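Local structure of pentatricopeptide repeat-containing protein 10, chloroplastic (Zea mays, 4M59) at residues A[10-15]-A[44-49]; A[53-58]-A[74-79]; A[482-487]-A[513-518]. The protein binds specifically to two similar intergenic RNA segments of the chloroplast, in the atpH 5'-UTR and psaJ 3'-UTR, and acts as a barrier to RNA decay. The protein carries 4 engineered substitutions. All blocks are in the same frame, centred on the assembly; numbering follows the deposited sequence.

Contact 1. Residues A[10-15]-A[44-49]; sequences VLVLAI and KALELS
Near the N-terminal end of the helical solenoid, helix 8-16 rests on helix 39-47 through the two methyls of Val-12, one set against Ala-45 and the other against Leu-46. The branches divide the work. CG1 of Val-12 meets CD2 of Leu-46 at 3.7 Å, while CG2 of Val-12 touches CB of Ala-45 at 3.9 Å. Val-12 and Leu-46 are both buried, and their CA atoms lie 6.7 Å apart. With CG1 anti to the backbone N (chi1 166°), Val-12 turns one methyl to each neighbour. Leu-46 does not aim its CB straight across; its CG lies anti to its own carbonyl carbon (chi1 -67°), and this swings CD2 round until it runs alongside Val-12, the two side chains sliding past each other in opposite directions. The same CD2 of Leu-46 also comes to 4.2 Å from the carbonyl O of Val-12. The protein is built of stacked helices wound into a superhelix, and here helices that are not neighbours in sequence meet, with helices 23-29 and 31-35 between them in the chain. Ile-15, one turn on from Val-12, points toward helix 39-47 as well, but its CB stays 4.6 Å from CD2 of Leu-46, and its side chain also packs on Leu-23 and Leu-27 of helix 23-29.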
loop_
_atom_site.group_PDB
_atom_site.type_symbol
_atom_site.label_atom_id
_atom_site.label_comp_id
_atom_site.label_asym_id
_atom_site.label_seq_id
_atom_site.Cartn_x
_atom_site.Cartn_y
_atom_site.Cartn_z
ATOM N N VAL A 10 -40.860 12.688 -28.063
ATOM C CA VAL A 10 -41.544 11.572 -27.466
ATOM C C VAL A 10 -40.802 10.309 -27.798
ATOM O O VAL A 10 -40.837 9.337 -27.057
ATOM C CB VAL A 10 -42.941 11.444 -28.043
ATOM C CG1 VAL A 10 -43.736 10.439 -27.264
ATOM C CG2 VAL A 10 -43.619 12.800 -28.035
ATOM N N LEU A 11 -40.129 10.293 -28.924
ATOM C CA LEU A 11 -39.469 9.058 -29.273
ATOM C C LEU A 11 -38.120 8.926 -28.590
ATOM O O LEU A 11 -37.692 7.846 -28.266
ATOM C CB LEU A 11 -39.289 8.950 -30.770
ATOM C CG LEU A 11 -39.273 7.505 -31.207
ATOM C CD1 LEU A 11 -40.612 6.904 -30.959
ATOM C CD2 LEU A 11 -38.991 7.495 -32.636
ATOM N N VAL A 12 -37.443 10.030 -28.403
ATOM C CA VAL A 12 -36.180 9.983 -27.701
ATOM C C VAL A 12 -36.344 9.327 -26.351
ATOM O O VAL A 12 -35.579 8.444 -25.985
ATOM C CB VAL A 12 -35.630 11.378 -27.502
ATOM C CG1 VAL A 12 -34.518 11.356 -26.501
ATOM C CG2 VAL A 12 -35.149 11.936 -28.816
ATOM N N LEU A 13 -37.359 9.748 -25.610
ATOM C CA LEU A 13 -37.589 9.236 -24.275
ATOM C C LEU A 13 -37.760 7.734 -24.252
ATOM O O LEU A 13 -37.482 7.084 -23.255
ATOM C CB LEU A 13 -38.821 9.886 -23.671
ATOM C CG LEU A 13 -38.769 11.387 -23.422
ATOM C CD1 LEU A 13 -40.050 11.866 -22.753
ATOM C CD2 LEU A 13 -37.584 11.703 -22.557
ATOM N N ALA A 14 -38.240 7.181 -25.352
ATOM C CA ALA A 14 -38.458 5.752 -25.425
ATOM C C ALA A 14 -37.113 5.098 -25.376
ATOM O O ALA A 14 -36.822 4.330 -24.471
ATOM C CB ALA A 14 -39.172 5.379 -26.706
ATOM N N ILE A 15 -36.278 5.402 -26.365
ATOM C CA ILE A 15 -34.938 4.835 -26.436
ATOM C C ILE A 15 -34.128 5.181 -25.191
ATOM O O ILE A 15 -33.363 4.356 -24.689
ATOM C CB ILE A 15 -34.181 5.330 -27.683
ATOM C CG1 ILE A 15 -35.149 5.540 -28.848
ATOM C CG2 ILE A 15 -33.087 4.346 -28.068
ATOM C CD1 ILE A 15 -34.583 6.375 -29.974
ATOM N N LYS A 44 -28.198 14.266 -31.118
ATOM C CA LYS A 44 -27.997 15.497 -30.367
ATOM C C LYS A 44 -28.902 15.526 -29.147
ATOM O O LYS A 44 -28.513 16.026 -28.090
ATOM C CB LYS A 44 -28.265 16.714 -31.250
ATOM C CG LYS A 44 -27.977 18.048 -30.578
ATOM C CD LYS A 44 -27.366 19.041 -31.555
ATOM C CE LYS A 44 -27.462 20.461 -31.029
ATOM N NZ LYS A 44 -26.481 21.365 -31.687
ATOM N N ALA A 45 -30.108 14.989 -29.291
ATOM C CA ALA A 45 -31.032 14.941 -28.174
ATOM C C ALA A 45 -30.631 13.915 -27.139
ATOM O O ALA A 45 -30.749 14.155 -25.946
ATOM C CB ALA A 45 -32.435 14.663 -28.657
ATOM N N LEU A 46 -30.169 12.760 -27.587
ATOM C CA LEU A 46 -29.820 11.711 -26.653
ATOM C C LEU A 46 -28.633 12.115 -25.797
ATOM O O LEU A 46 -28.505 11.666 -24.672
ATOM C CB LEU A 46 -29.530 10.419 -27.394
ATOM C CG LEU A 46 -30.732 9.790 -28.097
ATOM C CD1 LEU A 46 -30.293 8.811 -29.153
ATOM C CD2 LEU A 46 -31.601 9.091 -27.100
ATOM N N GLU A 47 -27.768 12.967 -26.343
ATOM C CA GLU A 47 -26.592 13.432 -25.622
ATOM C C GLU A 47 -26.944 14.562 -24.662
ATOM O O GLU A 47 -26.255 14.783 -23.665
ATOM C CB GLU A 47 -25.509 13.891 -26.600
ATOM C CG GLU A 47 -24.900 12.766 -27.424
ATOM C CD GLU A 47 -23.859 13.264 -28.407
ATOM O OE1 GLU A 47 -23.406 14.419 -28.261
ATOM O OE2 GLU A 47 -23.493 12.499 -29.325
ATOM N N LEU A 48 -28.022 15.279 -24.972
ATOM C CA LEU A 48 -28.467 16.388 -24.137
ATOM C C LEU A 48 -28.986 15.894 -22.793
ATOM O O LEU A 48 -29.260 16.689 -21.894
ATOM C CB LEU A 48 -29.552 17.195 -24.856
ATOM C CG LEU A 48 -30.116 18.398 -24.099
ATOM C CD1 LEU A 48 -29.263 19.637 -24.344
ATOM C CD2 LEU A 48 -31.563 18.652 -24.491
ATOM N N SER A 49 -29.119 14.578 -22.662
ATOM C CA SER A 49 -29.604 13.975 -21.427
ATOM C C SER A 49 -28.573 13.012 -20.842
ATOM O O SER A 49 -28.855 12.297 -19.881
ATOM C CB SER A 49 -30.926 13.247 -21.670
ATOM O OG SER A 49 -30.754 12.159 -22.563
#

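Contact 2. Residues A[53-58]-A[74-79]; sequences EWALAL and EMVVRA
No aromatic ring lies between Ala-55 or Leu-56 and Val-76; the flat group at this interface is the peptide carbonyl of Ala-55, whose oxygen is touched by a methyl. CG2 of Val-76 reaches O of Ala-55 at 3.7 Å, coming to the flank of the oxygen and not to its end, with a C-O-CG2 angle near 112°. The ring of Trp-54, on the same helix, faces elsewhere: one of its faces is met by CB of Glu-53, 4.3 Å above the plane and offset toward the rim, while His-51 stands edge-to-face with the indole and Leu-23 packs against it.

Val-76 carries its side of the contact alone. CG1 lies anti to the backbone N (chi1 168°) and faces CG of Leu-56 at 4.4 Å. CG2, beside the backbone N, approaches CB of Ala-55, also at 4.4 Å. The side-chain contacts are therefore loose, and the nearest approach is methyl to backbone. The small side chain of Ala-55 probably lets Val-76 come close to the helix itself; the CA atoms of Leu-56 and Val-76 are 6.7 Å apart. Leu-43 of helix 39-47 packs on Val-76 too. Glu-53, on the same helix as Ala-55, packs on Gln-435 of the second subunit, and the bound RNA comes within about 6 Å of the nearest atom.

Helices 52-65 and 70-82 follow each other in the chain and run in roughly opposite directions, and the second lies in the predicted first repeat. Packing of successive, roughly antiparallel helices is characteristic of the alpha-solenoid that pentatricopeptide repeats form.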
loop_
_atom_site.group_PDB
_atom_site.type_symbol
_atom_site.label_atom_id
_atom_site.label_comp_id
_atom_site.label_asym_id
_atom_site.label_seq_id
_atom_site.Cartn_x
_atom_site.Cartn_y
_atom_site.Cartn_z
ATOM N N GLU A 53 -24.657 6.320 -24.437
ATOM C CA GLU A 53 -24.521 4.911 -24.780
ATOM C C GLU A 53 -25.623 4.526 -25.737
ATOM O O GLU A 53 -25.506 3.566 -26.485
ATOM C CB GLU A 53 -24.601 4.020 -23.547
ATOM C CG GLU A 53 -23.638 4.364 -22.454
ATOM C CD GLU A 53 -24.292 5.160 -21.373
ATOM O OE1 GLU A 53 -24.873 6.216 -21.686
ATOM O OE2 GLU A 53 -24.238 4.730 -20.209
ATOM N N TRP A 54 -26.692 5.307 -25.704
ATOM C CA TRP A 54 -27.861 5.082 -26.523
ATOM C C TRP A 54 -27.707 5.715 -27.896
ATOM O O TRP A 54 -28.215 5.201 -28.881
ATOM C CB TRP A 54 -29.101 5.625 -25.818
ATOM C CG TRP A 54 -29.578 4.748 -24.715
ATOM C CD1 TRP A 54 -30.379 3.664 -24.836
ATOM C CD2 TRP A 54 -29.282 4.871 -23.324
ATOM N NE1 TRP A 54 -30.606 3.103 -23.612
ATOM C CE2 TRP A 54 -29.939 3.827 -22.666
ATOM C CE3 TRP A 54 -28.519 5.759 -22.576
ATOM C CZ2 TRP A 54 -29.863 3.653 -21.302
ATOM C CZ3 TRP A 54 -28.447 5.584 -21.222
ATOM C CH2 TRP A 54 -29.114 4.545 -20.596
ATOM N N ALA A 55 -26.989 6.820 -27.958
ATOM C CA ALA A 55 -26.738 7.488 -29.214
ATOM C C ALA A 55 -25.787 6.673 -30.053
ATOM O O ALA A 55 -25.718 6.828 -31.259
ATOM C CB ALA A 55 -26.177 8.843 -28.968
ATOM N N LEU A 56 -25.050 5.794 -29.403
ATOM C CA LEU A 56 -24.128 4.927 -30.098
ATOM C C LEU A 56 -24.880 3.762 -30.696
ATOM O O LEU A 56 -24.654 3.385 -31.829
ATOM C CB LEU A 56 -23.087 4.410 -29.123
ATOM C CG LEU A 56 -21.639 4.309 -29.574
ATOM C CD1 LEU A 56 -20.884 3.502 -28.576
ATOM C CD2 LEU A 56 -21.540 3.662 -30.908
ATOM N N ALA A 57 -25.775 3.193 -29.913
ATOM C CA ALA A 57 -26.502 2.022 -30.341
ATOM C C ALA A 57 -27.360 2.323 -31.545
ATOM O O ALA A 57 -27.569 1.473 -32.398
ATOM C CB ALA A 57 -27.354 1.525 -29.222
ATOM N N LEU A 58 -27.887 3.544 -31.597
ATOM C CA LEU A 58 -28.719 3.968 -32.713
ATOM C C LEU A 58 -27.852 4.141 -33.950
ATOM O O LEU A 58 -28.227 3.735 -35.048
ATOM C CB LEU A 58 -29.431 5.280 -32.381
ATOM C CG LEU A 58 -30.468 5.774 -33.389
ATOM C CD1 LEU A 58 -31.474 4.680 -33.706
ATOM C CD2 LEU A 58 -31.171 7.014 -32.863
ATOM N N GLU A 74 -19.850 11.969 -36.662
ATOM C CA GLU A 74 -19.077 13.057 -36.122
ATOM C C GLU A 74 -19.699 13.576 -34.845
ATOM O O GLU A 74 -19.011 14.082 -33.984
ATOM C CB GLU A 74 -18.995 14.181 -37.146
ATOM C CG GLU A 74 -18.199 13.831 -38.379
ATOM C CD GLU A 74 -18.327 14.873 -39.452
ATOM O OE1 GLU A 74 -18.936 15.914 -39.186
ATOM O OE2 GLU A 74 -17.818 14.648 -40.564
ATOM N N MET A 75 -21.017 13.460 -34.749
ATOM C CA MET A 75 -21.753 13.995 -33.610
ATOM C C MET A 75 -21.622 13.106 -32.382
ATOM O O MET A 75 -21.659 13.584 -31.251
ATOM C CB MET A 75 -23.230 14.170 -33.969
ATOM C CG MET A 75 -23.768 15.566 -33.706
ATOM S SD MET A 75 -24.621 15.692 -32.124
ATOM C CE MET A 75 -24.998 17.440 -32.085
ATOM N N VAL A 76 -21.475 11.808 -32.612
ATOM C CA VAL A 76 -21.367 10.857 -31.531
ATOM C C VAL A 76 -19.948 10.853 -31.003
ATOM O O VAL A 76 -19.714 10.731 -29.813
ATOM C CB VAL A 76 -21.788 9.478 -32.000
ATOM C CG1 VAL A 76 -21.404 8.447 -31.007
ATOM C CG2 VAL A 76 -23.262 9.447 -32.204
ATOM N N VAL A 77 -19.004 11.029 -31.912
ATOM C CA VAL A 77 -17.596 11.049 -31.577
ATOM C C VAL A 77 -17.203 12.219 -30.688
ATOM O O VAL A 77 -16.369 12.077 -29.808
ATOM C CB VAL A 77 -16.752 11.047 -32.844
ATOM C CG1 VAL A 77 -15.320 11.296 -32.529
ATOM C CG2 VAL A 77 -16.891 9.734 -33.551
ATOM N N ARG A 78 -17.798 13.384 -30.929
ATOM C CA ARG A 78 -17.484 14.565 -30.135
ATOM C C ARG A 78 -17.820 14.325 -28.666
ATOM O O ARG A 78 -17.094 14.755 -27.772
ATOM C CB ARG A 78 -18.246 15.787 -30.652
ATOM C CG ARG A 78 -18.269 16.957 -29.688
ATOM C CD ARG A 78 -17.815 18.239 -30.369
ATOM N NE ARG A 78 -18.794 19.312 -30.222
ATOM C CZ ARG A 78 -19.626 19.701 -31.183
ATOM N NH1 ARG A 78 -19.598 19.108 -32.367
ATOM N NH2 ARG A 78 -20.482 20.686 -30.960
ATOM N N ALA A 79 -18.929 13.635 -28.435
ATOM C CA ALA A 79 -19.385 13.302 -27.106
ATOM C C ALA A 79 -18.483 12.277 -26.459
ATOM O O ALA A 79 -18.011 12.473 -25.354
ATOM C CB ALA A 79 -20.775 12.780 -27.178
#

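Contact 3. Residues A[482-487]-A[513-518]; sequences EVYGSG and ETAFQE
Tyr-484 turns its CG anti to its own carbonyl carbon (chi1 -71°), which sends the ring from the loop after helix 473-483 across to helix 509-519, where Thr-514, Ala-515 and Glu-518 receive it. Glu-518 has its CG anti to the carbonyl carbon too, which brings that carbon up to the tyrosine; a bend at chi2 (-66°) then turns the chain beyond it. That CG lies in the ring plane, at the edge, 3.4 Å from CE1 of Tyr-484. The carboxylate is turned 72° from the ring. On Thr-514 the methyl does the touching: CG2 sits obliquely to the ring, 3.5 Å from CZ of Tyr-484. The phenol oxygen arrives beside the helix backbone, with OH of Tyr-484 3.6 Å from CA of Ala-515 and 3.9 Å from its CB.

The ring thus bridges two predicted repeats, PPR 12 and PPR 13, whose backbones stay well apart here, the CA atoms of Tyr-484 and Glu-518 being 9.4 Å from each other. With an alanine in place of Tyr-484, the Thr-514 methyl and Glu-518 CG would probably lose the ring they lie against, and the Glu-518 chain is likely to turn more freely.

No hydrogen bond crosses between the segments. Thr-514 OG1 is hydrogen-bonded to the backbone O of Asp-510, and Glu-518 OE1 makes a long, weak ion pair with Arg-522 NE, so the fit of the ring against Thr-514 and Glu-518, and not a directional bond, probably sets how the loop lies on helix 509-519.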
loop_
_atom_site.group_PDB
_atom_site.type_symbol
_atom_site.label_atom_id
_atom_site.label_comp_id
_atom_site.label_asym_id
_atom_site.label_seq_id
_atom_site.Cartn_x
_atom_site.Cartn_y
_atom_site.Cartn_z
ATOM N N GLU A 482 -21.248 -19.598 13.718
ATOM C CA GLU A 482 -21.976 -18.336 13.712
ATOM C C GLU A 482 -21.690 -17.554 12.439
ATOM O O GLU A 482 -22.318 -16.531 12.173
ATOM C CB GLU A 482 -21.603 -17.500 14.936
ATOM C CG GLU A 482 -22.034 -16.046 14.847
ATOM C CD GLU A 482 -21.814 -15.294 16.145
ATOM O OE1 GLU A 482 -22.038 -14.067 16.170
ATOM O OE2 GLU A 482 -21.415 -15.933 17.141
ATOM N N VAL A 483 -20.737 -18.043 11.653
ATOM C CA VAL A 483 -20.370 -17.392 10.403
ATOM C C VAL A 483 -20.896 -18.176 9.208
ATOM O O VAL A 483 -21.218 -17.603 8.169
ATOM C CB VAL A 483 -18.842 -17.234 10.276
ATOM C CG1 VAL A 483 -18.185 -18.580 10.013
ATOM C CG2 VAL A 483 -18.502 -16.246 9.172
ATOM N N TYR A 484 -20.979 -19.493 9.363
ATOM C CA TYR A 484 -21.444 -20.357 8.288
ATOM C C TYR A 484 -22.958 -20.534 8.315
ATOM O O TYR A 484 -23.499 -21.391 7.618
ATOM C CB TYR A 484 -20.759 -21.722 8.364
ATOM C CG TYR A 484 -19.296 -21.692 7.990
ATOM C CD1 TYR A 484 -18.900 -21.532 6.669
ATOM C CD2 TYR A 484 -18.310 -21.824 8.956
ATOM C CE1 TYR A 484 -17.563 -21.503 6.322
ATOM C CE2 TYR A 484 -16.970 -21.797 8.619
ATOM C CZ TYR A 484 -16.604 -21.636 7.301
ATOM O OH TYR A 484 -15.272 -21.609 6.960
ATOM N N GLY A 485 -23.642 -19.724 9.117
ATOM C CA GLY A 485 -25.091 -19.805 9.192
ATOM C C GLY A 485 -25.730 -18.442 9.368
ATOM O O GLY A 485 -26.110 -17.793 8.394
ATOM N N SER A 486 -25.848 -18.007 10.618
ATOM C CA SER A 486 -26.438 -16.709 10.923
ATOM C C SER A 486 -25.768 -15.603 10.116
ATOM O O SER A 486 -24.798 -15.846 9.398
ATOM C CB SER A 486 -26.327 -16.410 12.418
ATOM O OG SER A 486 -27.078 -17.337 13.183
ATOM N N GLY A 487 -26.292 -14.388 10.234
ATOM C CA GLY A 487 -25.751 -13.253 9.513
ATOM C C GLY A 487 -24.921 -12.341 10.394
ATOM O O GLY A 487 -24.370 -11.343 9.927
ATOM N N GLU A 513 -10.071 -26.492 5.557
ATOM C CA GLU A 513 -10.617 -26.950 4.300
ATOM C C GLU A 513 -11.955 -26.309 4.041
ATOM O O GLU A 513 -12.302 -26.031 2.910
ATOM C CB GLU A 513 -10.753 -28.463 4.310
ATOM C CG GLU A 513 -9.440 -29.179 4.396
ATOM C CD GLU A 513 -9.545 -30.613 3.971
ATOM O OE1 GLU A 513 -10.374 -31.341 4.536
ATOM O OE2 GLU A 513 -8.802 -31.015 3.063
ATOM N N THR A 514 -12.695 -26.062 5.105
ATOM C CA THR A 514 -13.984 -25.425 5.009
ATOM C C THR A 514 -13.811 -23.993 4.572
ATOM O O THR A 514 -14.637 -23.444 3.855
ATOM C CB THR A 514 -14.668 -25.427 6.357
ATOM O OG1 THR A 514 -14.706 -26.761 6.855
ATOM C CG2 THR A 514 -16.067 -24.919 6.241
ATOM N N ALA A 515 -12.723 -23.384 5.013
ATOM C CA ALA A 515 -12.479 -21.978 4.746
ATOM C C ALA A 515 -11.909 -21.807 3.362
ATOM O O ALA A 515 -12.253 -20.889 2.644
ATOM C CB ALA A 515 -11.534 -21.424 5.763
ATOM N N PHE A 516 -11.023 -22.718 3.010
ATOM C CA PHE A 516 -10.437 -22.765 1.699
ATOM C C PHE A 516 -11.532 -23.120 0.732
ATOM O O PHE A 516 -11.477 -22.790 -0.437
ATOM C CB PHE A 516 -9.388 -23.849 1.709
ATOM C CG PHE A 516 -8.543 -23.890 0.493
ATOM C CD1 PHE A 516 -7.908 -22.762 0.041
ATOM C CD2 PHE A 516 -8.338 -25.073 -0.170
ATOM C CE1 PHE A 516 -7.113 -22.816 -1.063
ATOM C CE2 PHE A 516 -7.541 -25.126 -1.274
ATOM C CZ PHE A 516 -6.931 -23.996 -1.721
ATOM N N GLN A 517 -12.536 -23.809 1.240
ATOM C CA GLN A 517 -13.707 -24.134 0.463
ATOM C C GLN A 517 -14.422 -22.857 0.107
ATOM O O GLN A 517 -14.544 -22.516 -1.057
ATOM C CB GLN A 517 -14.640 -25.029 1.275
ATOM C CG GLN A 517 -15.982 -25.294 0.638
ATOM C CD GLN A 517 -17.133 -25.199 1.625
ATOM O OE1 GLN A 517 -16.934 -25.264 2.834
ATOM N NE2 GLN A 517 -18.345 -25.030 1.108
ATOM N N GLU A 518 -14.881 -22.145 1.123
ATOM C CA GLU A 518 -15.684 -20.952 0.914
ATOM C C GLU A 518 -14.956 -19.848 0.169
ATOM O O GLU A 518 -15.546 -19.147 -0.637
ATOM C CB GLU A 518 -16.191 -20.428 2.248
ATOM C CG GLU A 518 -17.149 -21.352 2.925
ATOM C CD GLU A 518 -18.436 -21.499 2.168
ATOM O OE1 GLU A 518 -19.253 -20.565 2.213
ATOM O OE2 GLU A 518 -18.625 -22.547 1.529
#

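The three contacts follow one another in series along the chain, each closing before the next opens. Contacts 1 and 2 are neighbours at the N-terminal end, their centres 12 Å apart: helices 39-47 and 52-65 are consecutive, and helix 39-47 also packs on helix 70-82, through Lys-44 on Met-75 and Glu-47 on Ala-79, so that helices 8-16, 39-47, 52-65 and 70-82 are joined by packing into one connected group. Contact 3 lies far along the superhelix, 48 Å from contact 1 and 47 Å from contact 2 between centres, and touches neither. This is consistent with a superhelical solenoid built from local contacts, between helices or between a loop and a helix.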